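Side-chain contacts in adhesin LabA (Helicobacter pylori, PDB 6GMM), which probably acts as a lectin-like adhesin, binding LacdiNAc-type glycans of the gastric mucosa through its extracellular domain: residues 41-44 and 45-49; 291-294 and 295-299; 219-223 and 224-228; 307-310 and 311-314; 146-149 and 150-153. One frame throughout, in Å; residues are numbered along the deposited sequence.

Contact 1 (41-44 and 45-49); sequences NLNA and SAKNL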
# COMPACT_ATOMS: atom_id res chain seq x y z
N ASN A 41 20.21 5.73 -5.98
CA ASN A 41 19.10 4.79 -6.18
C ASN A 41 17.83 5.22 -5.43
O ASN A 41 16.74 5.02 -5.94
CB ASN A 41 19.45 3.39 -5.69
CG ASN A 41 20.36 2.58 -6.55
OD1 ASN A 41 20.53 2.83 -7.75
ND2 ASN A 41 20.93 1.55 -5.94
N LEU A 42 17.98 5.72 -4.18
CA LEU A 42 16.85 6.13 -3.35
C LEU A 42 16.21 7.38 -3.91
O LEU A 42 14.99 7.46 -3.94
CB LEU A 42 17.24 6.37 -1.89
CG LEU A 42 17.46 5.16 -1.00
CD1 LEU A 42 17.96 5.61 0.40
CD2 LEU A 42 16.21 4.33 -0.86
N ASN A 43 17.03 8.35 -4.34
CA ASN A 43 16.55 9.62 -4.92
C ASN A 43 15.74 9.34 -6.18
O ASN A 43 14.65 9.92 -6.35
CB ASN A 43 17.75 10.56 -5.19
CG ASN A 43 17.37 11.84 -5.88
OD1 ASN A 43 17.39 11.94 -7.12
ND2 ASN A 43 16.98 12.84 -5.08
N ALA A 44 16.22 8.41 -7.04
CA ALA A 44 15.53 8.00 -8.27
C ALA A 44 14.21 7.28 -7.95
O ALA A 44 13.18 7.70 -8.47
CB ALA A 44 16.42 7.12 -9.14
N SER A 45 14.22 6.27 -7.06
CA SER A 45 12.95 5.60 -6.70
C SER A 45 11.99 6.48 -5.89
O SER A 45 10.77 6.26 -5.95
CB SER A 45 13.19 4.26 -6.01
OG SER A 45 14.02 4.39 -4.87
N ALA A 46 12.51 7.50 -5.16
CA ALA A 46 11.66 8.44 -4.40
C ALA A 46 10.84 9.21 -5.41
O ALA A 46 9.61 9.15 -5.36
CB ALA A 46 12.52 9.41 -3.61
N LYS A 47 11.52 9.87 -6.36
CA LYS A 47 10.91 10.62 -7.46
C LYS A 47 9.97 9.70 -8.24
O LYS A 47 8.91 10.14 -8.62
CB LYS A 47 12.00 11.17 -8.41
CG LYS A 47 12.81 12.33 -7.86
CD LYS A 47 14.01 12.61 -8.75
CE LYS A 47 14.54 14.03 -8.65
NZ LYS A 47 15.43 14.22 -7.48
N ASN A 48 10.32 8.42 -8.43
CA ASN A 48 9.43 7.51 -9.14
C ASN A 48 8.15 7.19 -8.35
O ASN A 48 7.12 6.92 -8.96
CB ASN A 48 10.16 6.25 -9.57
CG ASN A 48 10.70 6.36 -10.97
OD1 ASN A 48 10.07 5.90 -11.94
ND2 ASN A 48 11.85 7.00 -11.13
N LEU A 49 8.21 7.25 -7.00
CA LEU A 49 7.02 6.99 -6.18
C LEU A 49 6.11 8.21 -6.00
O LEU A 49 4.91 8.11 -6.20
CB LEU A 49 7.42 6.40 -4.81
CG LEU A 49 7.76 4.91 -4.79
CD1 LEU A 49 8.63 4.55 -3.57
CD2 LEU A 49 6.51 4.02 -4.83
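Asn43 with Lys47 and Ala44 with Asn48 are neighbouring i to i+4 pairs on helix 32-50, in the part of the chain that matches the SabA-type adhesion domain family. The first pair is a side-chain bond on the outer flank. Lys47 folds back over the preceding turn, bent at its last torsion (chi4 82°), and sets NZ 3.0 Å from Asn43 OD1. The ammonium comes in beside the carbonyl rather than end-on, with a C=O...N angle of 100°. Asn43 ND2 is also close to this nitrogen, but both are donors, so of the two amide atoms OD1 is the acceptor.

In the second pair Ala44 O is gripped twice by one residue. Asn48 N reaches it at 2.9 Å in the ordinary helical bond, and Asn48 ND2 adds a bond of 3.1 Å. The side-chain donor stands above the carbonyl plane, while the acceptor lies in the plane of the Asn48 amide, which limits its rotation. On the inner flank Ser45 OG sits 3.0 Å from Asn41 O and is hydrogen-bonded to Gln297.

The buried Leu42, Ala46 and Leu49 pack on helix 287-311; helix 369-386 is touched by Leu42 and Ser45, and by the partly exposed Asn41 and Asn48.

Contact 2 (291-294 and 295-299); sequences FANA and KAQAE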
# COMPACT_ATOMS: atom_id res chain seq x y z
N PHE A 291 18.23 6.19 6.01
CA PHE A 291 17.54 5.03 6.56
C PHE A 291 16.01 5.24 6.56
O PHE A 291 15.25 4.42 6.01
CB PHE A 291 18.04 4.75 7.99
CG PHE A 291 17.29 3.66 8.70
CD1 PHE A 291 17.30 2.35 8.21
CD2 PHE A 291 16.51 3.94 9.81
CE1 PHE A 291 16.58 1.34 8.85
CE2 PHE A 291 15.78 2.92 10.44
CZ PHE A 291 15.82 1.63 9.96
N ALA A 292 15.56 6.36 7.15
CA ALA A 292 14.15 6.69 7.22
C ALA A 292 13.52 6.72 5.80
O ALA A 292 12.38 6.26 5.62
CB ALA A 292 13.98 8.02 7.90
N ASN A 293 14.26 7.25 4.80
CA ASN A 293 13.75 7.33 3.43
C ASN A 293 13.49 5.93 2.87
O ASN A 293 12.39 5.66 2.42
CB ASN A 293 14.70 8.13 2.53
CG ASN A 293 14.25 8.25 1.09
OD1 ASN A 293 13.11 7.95 0.73
ND2 ASN A 293 15.09 8.78 0.24
N ALA A 294 14.48 5.07 2.90
CA ALA A 294 14.47 3.69 2.41
C ALA A 294 13.42 2.83 3.12
O ALA A 294 12.74 2.03 2.46
CB ALA A 294 15.86 3.09 2.62
N LYS A 295 13.31 2.98 4.46
CA LYS A 295 12.33 2.25 5.28
C LYS A 295 10.93 2.67 4.81
O LYS A 295 10.10 1.80 4.51
CB LYS A 295 12.53 2.59 6.77
CG LYS A 295 11.74 1.70 7.73
CD LYS A 295 12.11 2.01 9.16
CE LYS A 295 11.25 1.24 10.12
NZ LYS A 295 10.91 2.08 11.29
N ALA A 296 10.72 4.00 4.62
CA ALA A 296 9.42 4.49 4.09
C ALA A 296 9.13 3.93 2.70
O ALA A 296 8.08 3.35 2.52
CB ALA A 296 9.37 6.01 4.06
N GLN A 297 10.07 4.04 1.75
CA GLN A 297 9.89 3.51 0.39
C GLN A 297 9.53 2.03 0.41
O GLN A 297 8.70 1.60 -0.37
CB GLN A 297 11.17 3.71 -0.45
CG GLN A 297 11.44 5.19 -0.74
CD GLN A 297 12.43 5.39 -1.84
OE1 GLN A 297 12.48 4.63 -2.81
NE2 GLN A 297 13.20 6.46 -1.74
N ALA A 298 10.14 1.25 1.32
CA ALA A 298 9.82 -0.17 1.42
C ALA A 298 8.42 -0.38 1.94
O ALA A 298 7.77 -1.33 1.47
CB ALA A 298 10.84 -0.89 2.29
N GLU A 299 7.93 0.50 2.88
CA GLU A 299 6.56 0.42 3.44
C GLU A 299 5.52 0.69 2.38
O GLU A 299 4.61 -0.11 2.23
CB GLU A 299 6.34 1.38 4.62
CG GLU A 299 6.12 0.69 5.95
CD GLU A 299 4.86 -0.15 6.08
OE1 GLU A 299 4.86 -1.31 5.59
OE2 GLU A 299 3.92 0.30 6.77
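From Phe291 O to Lys295 N and on to Ala294 O with Ala298 N, four successive i to i+4 bonds of 2.9 to 3.0 Å run through this part of the chain, with no break between 291-294 and 295-299. On that regular frame two side-chain pairs, each four residues apart, meet on different flanks.

Gln297 NE2 gives an almost straight bond to Asn293 OD1 (2.9 Å, N-H...O 171°). The oxygen lies in the plane of the Gln297 amide, yet the donor stands 40° out of the asparagine plane, the two amide planes being 51° apart. Asn293 points CG anti to its backbone nitrogen while Gln297 sends CG back beside its own, and this difference lets the two ends converge.

Both belong to helix 287-311, where it packs on helix 32-50. There Gln297 is a polar residue in a buried interface: NE2 also donates to Leu42 O, and OE1 is bonded to Ser45 OG, so both ends of the amide are engaged, which supports its modelled orientation.

The other pair meets through carbon atoms alone. Lys295 runs out extended through its methylenes and brings CD obliquely to the Phe291 ring, 3.8 Å from CZ and 4.0 Å from CE2. Arg379 of helix 369-386 touches both of these side chains, whereas Ala296 faces helix 239-264.

Contact 3 (219-223 and 224-228); sequences SGSLW and EGIYL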
# COMPACT_ATOMS: atom_id res chain seq x y z
N SER A 219 -26.13 -15.96 -10.42
CA SER A 219 -25.78 -16.00 -9.01
C SER A 219 -27.02 -16.12 -8.10
O SER A 219 -26.92 -16.53 -6.95
CB SER A 219 -25.02 -14.72 -8.64
OG SER A 219 -25.75 -13.57 -9.04
N GLY A 220 -28.15 -15.71 -8.62
CA GLY A 220 -29.40 -15.70 -7.87
C GLY A 220 -29.74 -14.31 -7.35
O GLY A 220 -30.87 -14.09 -6.93
N SER A 221 -28.77 -13.37 -7.36
CA SER A 221 -28.96 -11.99 -6.91
C SER A 221 -29.05 -11.02 -8.09
O SER A 221 -29.12 -11.45 -9.24
CB SER A 221 -27.83 -11.55 -5.99
OG SER A 221 -26.75 -11.05 -6.75
N LEU A 222 -29.03 -9.70 -7.80
CA LEU A 222 -29.06 -8.64 -8.79
C LEU A 222 -27.73 -8.44 -9.49
O LEU A 222 -27.70 -7.78 -10.54
CB LEU A 222 -29.49 -7.30 -8.16
CG LEU A 222 -30.94 -7.16 -7.74
CD1 LEU A 222 -31.08 -5.96 -6.84
CD2 LEU A 222 -31.87 -7.04 -8.93
N TRP A 223 -26.62 -8.94 -8.88
CA TRP A 223 -25.27 -8.81 -9.42
C TRP A 223 -24.61 -10.16 -9.58
O TRP A 223 -24.72 -11.02 -8.69
CB TRP A 223 -24.39 -7.92 -8.51
CG TRP A 223 -25.07 -6.68 -7.99
CD1 TRP A 223 -24.93 -5.40 -8.45
CD2 TRP A 223 -25.92 -6.60 -6.83
NE1 TRP A 223 -25.69 -4.54 -7.69
CE2 TRP A 223 -26.30 -5.24 -6.69
CE3 TRP A 223 -26.43 -7.54 -5.93
CZ2 TRP A 223 -27.19 -4.82 -5.70
CZ3 TRP A 223 -27.32 -7.12 -4.96
CH2 TRP A 223 -27.69 -5.78 -4.84
N GLU A 224 -23.86 -10.34 -10.68
CA GLU A 224 -23.05 -11.54 -10.92
C GLU A 224 -21.94 -11.55 -9.89
O GLU A 224 -21.45 -10.48 -9.51
CB GLU A 224 -22.43 -11.50 -12.33
CG GLU A 224 -23.43 -11.76 -13.44
CD GLU A 224 -23.95 -13.18 -13.55
OE1 GLU A 224 -23.29 -14.11 -13.03
OE2 GLU A 224 -25.01 -13.37 -14.18
N GLY A 225 -21.58 -12.73 -9.38
CA GLY A 225 -20.52 -12.86 -8.39
C GLY A 225 -20.94 -12.61 -6.95
O GLY A 225 -20.18 -12.94 -6.04
N ILE A 226 -22.14 -12.01 -6.74
CA ILE A 226 -22.72 -11.74 -5.43
C ILE A 226 -23.80 -12.81 -5.20
O ILE A 226 -24.79 -12.86 -5.92
CB ILE A 226 -23.28 -10.30 -5.38
CG1 ILE A 226 -22.16 -9.23 -5.59
CG2 ILE A 226 -24.10 -10.04 -4.12
CD1 ILE A 226 -21.05 -9.09 -4.52
N TYR A 227 -23.56 -13.69 -4.23
CA TYR A 227 -24.42 -14.82 -3.88
C TYR A 227 -25.04 -14.57 -2.51
O TYR A 227 -24.32 -14.32 -1.53
CB TYR A 227 -23.59 -16.13 -3.87
CG TYR A 227 -22.77 -16.35 -5.13
CD1 TYR A 227 -23.33 -16.97 -6.25
CD2 TYR A 227 -21.45 -15.92 -5.21
CE1 TYR A 227 -22.58 -17.16 -7.41
CE2 TYR A 227 -20.69 -16.12 -6.36
CZ TYR A 227 -21.26 -16.73 -7.47
OH TYR A 227 -20.51 -16.91 -8.60
N LEU A 228 -26.38 -14.62 -2.44
CA LEU A 228 -27.16 -14.42 -1.21
C LEU A 228 -27.01 -15.59 -0.24
O LEU A 228 -27.25 -16.75 -0.59
CB LEU A 228 -28.66 -14.17 -1.53
CG LEU A 228 -28.99 -13.13 -2.62
CD1 LEU A 228 -30.44 -13.22 -3.02
CD2 LEU A 228 -28.62 -11.72 -2.18
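Trp223 to Ile226 form a type II beta turn, with Gly225 at positive phi (83°) in its third place, and the chain on both sides of it curls until Ser219 lies beside Tyr227. The bond that closes the turn, Ile226 N to Trp223 O, is weak at 3.4 Å.

Two serine hydroxyls do more to knit the loop. Ser219 OG donates to Trp223 O at 2.8 Å from above the carbonyl plane. Ser221 OG accepts from Trp223 N at 3.0 Å, which makes an ST turn, and also lies 2.8 Å from Ile226 O. Each hydroxyl is folded in between its own backbone N and carbonyl carbon (chi1 53° for Ser219, 86° for Ser221), which turns it toward the Trp223 and Ile226 backbone groups it meets.

Carbon contacts complete the packing. Ile226 CG2 meets Trp223 CE3 at 3.9 Å, while Leu222 CB lies 3.7 Å above the indole plane, offset toward the rim. Ser219 CB abuts Tyr227 CE1 at 3.7 Å. Outside the loop, Trp223 NE1 is bonded to Val75 O and the indole meets Phe238 edge-to-face; Glu224 is bonded to Ser218.

The loop lies within the span closed by the disulfide Cys206-Cys235. With neither helix nor strand here, its shape probably owes much to serine hydroxyls serving backbone groups and to the anchored tryptophan.

Contact 4 (307-310 and 311-314); sequences VVKD and FERI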
# COMPACT_ATOMS: atom_id res chain seq x y z
N VAL A 307 -2.82 -3.72 -0.98
CA VAL A 307 -4.03 -3.20 -1.62
C VAL A 307 -4.44 -4.22 -2.71
O VAL A 307 -5.64 -4.50 -2.80
CB VAL A 307 -3.84 -1.77 -2.19
CG1 VAL A 307 -5.01 -1.38 -3.13
CG2 VAL A 307 -3.65 -0.74 -1.06
N VAL A 308 -3.46 -4.79 -3.47
CA VAL A 308 -3.72 -5.80 -4.52
C VAL A 308 -4.39 -7.00 -3.87
O VAL A 308 -5.45 -7.44 -4.31
CB VAL A 308 -2.46 -6.24 -5.32
CG1 VAL A 308 -2.81 -7.30 -6.36
CG2 VAL A 308 -1.75 -5.06 -5.97
N LYS A 309 -3.78 -7.48 -2.79
CA LYS A 309 -4.21 -8.65 -2.04
C LYS A 309 -5.59 -8.49 -1.43
O LYS A 309 -6.33 -9.47 -1.46
CB LYS A 309 -3.15 -9.03 -1.00
CG LYS A 309 -1.80 -9.43 -1.63
CD LYS A 309 -1.87 -10.43 -2.81
CE LYS A 309 -2.12 -11.86 -2.43
NZ LYS A 309 -2.07 -12.76 -3.62
N ASP A 310 -5.95 -7.28 -0.95
CA ASP A 310 -7.30 -6.99 -0.42
C ASP A 310 -8.33 -7.03 -1.57
O ASP A 310 -9.38 -7.69 -1.46
CB ASP A 310 -7.34 -5.61 0.27
CG ASP A 310 -6.46 -5.45 1.48
OD1 ASP A 310 -6.32 -6.43 2.26
OD2 ASP A 310 -5.93 -4.33 1.68
N PHE A 311 -8.00 -6.34 -2.68
CA PHE A 311 -8.83 -6.29 -3.88
C PHE A 311 -9.16 -7.69 -4.43
O PHE A 311 -10.27 -7.92 -4.92
CB PHE A 311 -8.17 -5.42 -4.97
CG PHE A 311 -9.09 -5.27 -6.16
CD1 PHE A 311 -10.15 -4.37 -6.13
CD2 PHE A 311 -8.97 -6.10 -7.27
CE1 PHE A 311 -11.03 -4.27 -7.20
CE2 PHE A 311 -9.84 -5.99 -8.35
CZ PHE A 311 -10.87 -5.08 -8.31
N GLU A 312 -8.23 -8.63 -4.32
CA GLU A 312 -8.41 -9.98 -4.86
C GLU A 312 -9.30 -10.86 -4.00
O GLU A 312 -9.62 -11.98 -4.42
CB GLU A 312 -7.06 -10.66 -5.15
CG GLU A 312 -6.38 -10.12 -6.39
CD GLU A 312 -5.01 -10.70 -6.71
OE1 GLU A 312 -4.60 -11.69 -6.06
OE2 GLU A 312 -4.36 -10.17 -7.64
N ARG A 313 -9.78 -10.34 -2.83
CA ARG A 313 -10.76 -11.06 -2.00
C ARG A 313 -12.13 -10.94 -2.68
O ARG A 313 -13.02 -11.74 -2.41
CB ARG A 313 -10.86 -10.49 -0.59
CG ARG A 313 -9.61 -10.65 0.24
CD ARG A 313 -9.70 -9.80 1.48
NE ARG A 313 -10.95 -10.05 2.19
CZ ARG A 313 -11.36 -9.38 3.26
NH1 ARG A 313 -10.62 -8.40 3.76
NH2 ARG A 313 -12.50 -9.69 3.84
N ILE A 314 -12.29 -9.91 -3.55
CA ILE A 314 -13.50 -9.64 -4.32
C ILE A 314 -13.55 -10.67 -5.47
O ILE A 314 -12.57 -10.79 -6.21
CB ILE A 314 -13.53 -8.17 -4.86
CG1 ILE A 314 -13.34 -7.14 -3.69
CG2 ILE A 314 -14.78 -7.91 -5.72
CD1 ILE A 314 -13.69 -5.65 -3.99
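Phe311 is on the packed side: its CB lies 3.5 Å from both Val307 O and Val308 O, and the ring, carried outward with CG anti to the backbone nitrogen (chi1 -175°), enters the space bounded by Met248, Val319, Val354 and Val358. Three helices, 239-264, 316-323 and 354-366, thus contribute to its surroundings. Val308, itself buried, marks the border: its CG1 lies beside the exposed Glu312, 3.5 Å from OE2, the two side chains pointing the same way.

Here helix 287-311 ends. Phe311 N and Glu312 N still find acceptors four residues back, Val307 O and Val308 O, but Arg313 N turns to Asp310 O at 3.0 Å. The acceptor is now three residues back, so the chain tightens; the donor stands 55° out of the carbonyl plane. A type I beta turn from Phe311 to Ile314 follows, closed by Ile314 N on Phe311 O at 3.1 Å, and leads toward helix 316-323.

Lys309 and Glu312 form the loose side. Lys309, bent at two torsions, brings NZ only to 3.7 Å from Glu312 OE1, a long salt bridge. A further flank is tied to helix 239-264: Arg313 lays its aliphatic stem over Asp310 O, with CG at 3.4 Å, but the charged ends part, the guanidinium pairing with Asp247 and the carboxylate bonding to Asn251.

Contact 5 (146-149 and 150-153); sequences GSSG and KDIP
The carboxylate of Asp151 turns one face toward the tight turn before it, and two groups lie on that side, each displaced toward one oxygen: Gly146 CA, 3.3 Å from OD2, and the Ser148 hydroxyl, with OG 3.3 Å from OD1. Both are well out of the carboxylate plane. Gly146, the first residue past helix 128-145 to leave helical angles, has positive phi (73°), and its bare CA allows this close approach.

The turn itself is held by Gly149 N on Gly146 O, 3.2 Å apart. Ser148 OG, swung inward between its own N and carbonyl carbon (chi1 62°), also takes a weak bond from Lys150 N at 3.3 Å. Beyond Lys150 a water joins the two sides of the bend, accepting from Ile152 N at 2.8 Å and donating to Gly149 O at 3.3 Å. Ile152 O is then fixed by Tyr59 OH and Lys53 NZ, and the backbone of Asp151 is bonded to that of Phe145.

With a weak bond, a water bridge and an exposed carboxylate, the side-chain chemistry grips lightly; the course of this helix exit is probably set more by backbone bonds and by Gly146 and Gly149, both at positive phi.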
# COMPACT_ATOMS: atom_id res chain seq x y z
N GLY A 146 -11.90 14.52 -12.34
CA GLY A 146 -12.15 15.39 -13.49
C GLY A 146 -12.71 14.67 -14.70
O GLY A 146 -12.93 13.45 -14.66
N SER A 147 -12.94 15.42 -15.79
CA SER A 147 -13.52 14.85 -17.01
C SER A 147 -12.63 13.78 -17.65
O SER A 147 -13.14 12.77 -18.12
CB SER A 147 -13.90 15.95 -18.01
OG SER A 147 -13.07 16.02 -19.16
N SER A 148 -11.31 13.98 -17.60
CA SER A 148 -10.29 13.08 -18.15
C SER A 148 -10.02 11.84 -17.27
O SER A 148 -9.41 10.85 -17.73
CB SER A 148 -8.98 13.85 -18.31
OG SER A 148 -8.52 14.31 -17.05
N GLY A 149 -10.41 11.93 -16.00
CA GLY A 149 -10.18 10.88 -15.03
C GLY A 149 -8.73 10.83 -14.59
O GLY A 149 -8.33 9.87 -13.93
N LYS A 150 -7.93 11.88 -14.90
CA LYS A 150 -6.49 11.92 -14.55
C LYS A 150 -6.07 13.16 -13.72
O LYS A 150 -4.88 13.39 -13.54
CB LYS A 150 -5.65 11.87 -15.85
CG LYS A 150 -5.67 10.54 -16.57
CD LYS A 150 -5.74 10.76 -18.07
CE LYS A 150 -5.23 9.57 -18.86
NZ LYS A 150 -5.00 9.92 -20.29
N ASP A 151 -7.03 13.93 -13.20
CA ASP A 151 -6.77 15.18 -12.49
C ASP A 151 -6.11 15.07 -11.11
O ASP A 151 -5.57 16.08 -10.63
CB ASP A 151 -8.05 16.02 -12.40
CG ASP A 151 -8.52 16.66 -13.70
OD1 ASP A 151 -7.81 16.51 -14.74
OD2 ASP A 151 -9.56 17.35 -13.69
N ILE A 152 -6.14 13.88 -10.46
CA ILE A 152 -5.54 13.75 -9.12
C ILE A 152 -4.02 13.96 -9.19
O ILE A 152 -3.33 13.20 -9.88
CB ILE A 152 -5.92 12.44 -8.37
CG1 ILE A 152 -7.45 12.22 -8.33
CG2 ILE A 152 -5.31 12.42 -6.94
CD1 ILE A 152 -7.81 10.83 -7.97
N PRO A 153 -3.47 14.97 -8.48
CA PRO A 153 -2.02 15.19 -8.52
C PRO A 153 -1.22 14.07 -7.87
O PRO A 153 -1.72 13.37 -6.99
CB PRO A 153 -1.82 16.48 -7.72
CG PRO A 153 -3.20 17.10 -7.57
CD PRO A 153 -4.13 15.95 -7.59
O HOH W 1 -6.83 11.30 -11.40

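How the contacts relate
All five contacts are partly buried. Contacts 1 and 2 meet directly: Gln297 of contact 2 reaches Ser45 and Leu42 of contact 1, tying helices 32-50 and 287-311 across a buried seam, while each contact keeps a lysine on its outer flank. Contact 4 ends the same helix that carries contact 2, their nearest atoms about 9 Å apart, and its anchor is the buried ring of Phe311 instead of an amide. Contacts 3 and 5 are loops. Contact 3 has buried Trp223 and a network of serine hydroxyls; contact 5, with Lys150 and Asp151 exposed, is slighter and leans on glycines and a water. Contacts 1 and 3 lie on opposite sides of the chain's centre.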